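Local coordinates for protein glyceraldehyde-3-phosphate dehydrogenase (PDB 1B7G) that catalyses the phosphorylating oxidation of D-glyceraldehyde 3-phosphate in glycolysis, using NADP in preference to NAD, and acts as a homotetramer, at residues N224-D229 with K288-M293. The protein carries 1 engineered substitution. Residues are numbered along the deposited sequence; the frame is centred on the assembly and turned at random.
Sequences NITLKD and KDDEVM
With CG anti to its backbone N (chi1 175°), the side chain of Asn224 leaves on the face it shares with Glu291 and Met293, and its amide end comes close to the neighbouring strand, while the chain of Glu291, extended beyond CG, crosses it at about a right angle. The result is a diagonal bond from Asn224 ND2 to Glu291 OE2, 2.6 Å long but bent, with 132° at the hydrogen. The acceptor uses its anti lone pair and lies 28° out of the Asn224 amide plane, so the bond is short without being well aligned. Met293 CG lies alongside the same amide, 3.7 Å from Asn224 ND2. Three nearly straight backbone bonds set the register: Ile225 N to Val292 O (2.7 Å), Val292 N to Ile225 O (2.9 Å) and Leu227 N to Asp290 O (2.8 Å). Ile225 and Val292 thus form a hydrogen-bonded antiparallel pair, flanked by the non-hydrogen-bonded pairs Asn224–Met293 and Thr226–Glu291. The pairs belong to strands 219-227 and 291-298 of the mixed sheet of the C-terminal, catalytic GAPDH domain, away from the annotated substrate and cofactor sites; strand 157-167 adjoins 219-227 along its other edge. A type II' turn, Lys288 to Glu291, leads into the second strand. On the side where Ile225 and Val292 project, both buried, Leu227 CD1 reaches Val292 CG2 at 3.6 Å, the two side chains crossing obliquely, and Val157 touches both Ile225 and Leu227. Asp290, its CG in the crowded position between N and carbonyl carbon, lies beside Thr226, and a water donates to Leu227 O at 2.8 Å and, weakly, to Asp290 OD2.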
loop_
_atom_site.group_PDB
_atom_site.type_symbol
_atom_site.label_atom_id
_atom_site.label_comp_id
_atom_site.label_asym_id
_atom_site.label_seq_id
_atom_site.Cartn_x
_atom_site.Cartn_y
_atom_site.Cartn_z
ATOM N N ASN A 224 -16.768 17.184 -18.606
ATOM C CA ASN A 224 -17.998 17.545 -19.311
ATOM C C ASN A 224 -17.745 17.263 -20.804
ATOM O O ASN A 224 -16.911 17.913 -21.405
ATOM C CB ASN A 224 -18.322 19.008 -19.075
ATOM C CG ASN A 224 -19.529 19.478 -19.876
ATOM O OD1 ASN A 224 -19.659 19.363 -21.101
ATOM N ND2 ASN A 224 -20.485 20.045 -19.148
ATOM N N ILE A 225 -18.550 16.324 -21.298
ATOM C CA ILE A 225 -18.382 15.924 -22.710
ATOM C C ILE A 225 -19.633 16.352 -23.488
ATOM O O ILE A 225 -20.756 16.241 -23.010
ATOM C CB ILE A 225 -18.223 14.391 -22.809
ATOM C CG1 ILE A 225 -16.940 13.871 -22.135
ATOM C CG2 ILE A 225 -18.228 13.923 -24.274
ATOM C CD1 ILE A 225 -17.005 12.360 -21.915
ATOM N N THR A 226 -19.392 16.887 -24.710
ATOM C CA THR A 226 -20.544 17.191 -25.566
ATOM C C THR A 226 -20.492 16.225 -26.765
ATOM O O THR A 226 -19.414 16.101 -27.348
ATOM C CB THR A 226 -20.540 18.632 -26.106
ATOM O OG1 THR A 226 -20.443 19.507 -25.002
ATOM C CG2 THR A 226 -21.813 18.900 -26.917
ATOM N N LEU A 227 -21.538 15.455 -26.944
ATOM C CA LEU A 227 -21.609 14.453 -28.007
ATOM C C LEU A 227 -22.337 14.975 -29.251
ATOM O O LEU A 227 -23.086 15.954 -29.212
ATOM C CB LEU A 227 -22.373 13.220 -27.493
ATOM C CG LEU A 227 -21.839 12.644 -26.175
ATOM C CD1 LEU A 227 -22.743 11.558 -25.641
ATOM C CD2 LEU A 227 -20.414 12.150 -26.370
ATOM N N LYS A 228 -22.150 14.279 -30.366
ATOM C CA LYS A 228 -22.754 14.738 -31.627
ATOM C C LYS A 228 -24.254 14.579 -31.575
ATOM O O LYS A 228 -25.046 15.385 -32.055
ATOM C CB LYS A 228 -22.119 13.939 -32.766
ATOM C CG LYS A 228 -22.912 13.932 -34.076
ATOM C CD LYS A 228 -21.941 14.041 -35.248
ATOM C CE LYS A 228 -22.462 13.333 -36.487
ATOM N NZ LYS A 228 -21.658 13.704 -37.686
ATOM N N ASP A 229 -24.673 13.445 -31.019
ATOM C CA ASP A 229 -26.055 13.063 -30.923
ATOM C C ASP A 229 -26.546 12.952 -29.487
ATOM O O ASP A 229 -25.727 12.787 -28.585
ATOM C CB ASP A 229 -26.187 11.646 -31.584
ATOM C CG ASP A 229 -25.323 11.589 -32.840
ATOM O OD1 ASP A 229 -25.562 12.430 -33.738
ATOM O OD2 ASP A 229 -24.358 10.781 -32.858
ATOM N N LYS A 288 -27.638 13.759 -20.243
ATOM C CA LYS A 288 -28.827 14.483 -20.651
ATOM C C LYS A 288 -28.698 14.958 -22.100
ATOM O O LYS A 288 -27.984 15.909 -22.399
ATOM C CB LYS A 288 -29.186 15.676 -19.771
ATOM C CG LYS A 288 -30.626 16.127 -20.057
ATOM C CD LYS A 288 -30.998 17.392 -19.308
ATOM C CE LYS A 288 -32.524 17.553 -19.337
ATOM N NZ LYS A 288 -32.909 18.993 -19.374
ATOM N N ASP A 289 -29.423 14.277 -22.978
ATOM C CA ASP A 289 -29.339 14.635 -24.393
ATOM C C ASP A 289 -27.894 14.474 -24.867
ATOM O O ASP A 289 -27.446 13.335 -24.941
ATOM C CB ASP A 289 -29.874 16.027 -24.670
ATOM C CG ASP A 289 -31.336 16.235 -24.347
ATOM O OD1 ASP A 289 -32.171 15.302 -24.384
ATOM O OD2 ASP A 289 -31.664 17.400 -24.026
ATOM N N ASP A 290 -27.265 15.550 -25.325
ATOM C CA ASP A 290 -25.913 15.488 -25.847
ATOM C C ASP A 290 -24.844 15.860 -24.801
ATOM O O ASP A 290 -23.660 15.892 -25.128
ATOM C CB ASP A 290 -25.735 16.390 -27.064
ATOM C CG ASP A 290 -25.774 17.870 -26.747
ATOM O OD1 ASP A 290 -26.051 18.271 -25.600
ATOM O OD2 ASP A 290 -25.540 18.667 -27.690
ATOM N N GLU A 291 -25.266 16.066 -23.558
ATOM C CA GLU A 291 -24.312 16.405 -22.523
ATOM C C GLU A 291 -24.063 15.243 -21.570
ATOM O O GLU A 291 -24.988 14.691 -20.979
ATOM C CB GLU A 291 -24.763 17.602 -21.683
ATOM C CG GLU A 291 -23.609 18.460 -21.199
ATOM C CD GLU A 291 -23.985 19.419 -20.072
ATOM O OE1 GLU A 291 -25.181 19.659 -19.842
ATOM O OE2 GLU A 291 -23.044 19.908 -19.419
ATOM N N VAL A 292 -22.781 14.929 -21.380
ATOM C CA VAL A 292 -22.404 13.917 -20.409
ATOM C C VAL A 292 -21.477 14.573 -19.355
ATOM O O VAL A 292 -20.507 15.253 -19.696
ATOM C CB VAL A 292 -21.643 12.753 -21.055
ATOM C CG1 VAL A 292 -21.161 11.789 -19.974
ATOM C CG2 VAL A 292 -22.531 11.987 -22.033
ATOM N N MET A 293 -21.761 14.298 -18.098
ATOM C CA MET A 293 -20.867 14.758 -17.033
ATOM C C MET A 293 -20.514 13.532 -16.170
ATOM O O MET A 293 -21.304 12.625 -16.157
ATOM C CB MET A 293 -21.480 15.874 -16.202
ATOM C CG MET A 293 -21.213 17.273 -16.731
ATOM S SD MET A 293 -22.083 18.589 -15.830
ATOM C CE MET A 293 -23.749 18.280 -16.363
HETATM O O HOH W 1 -23.500 18.387 -30.453
#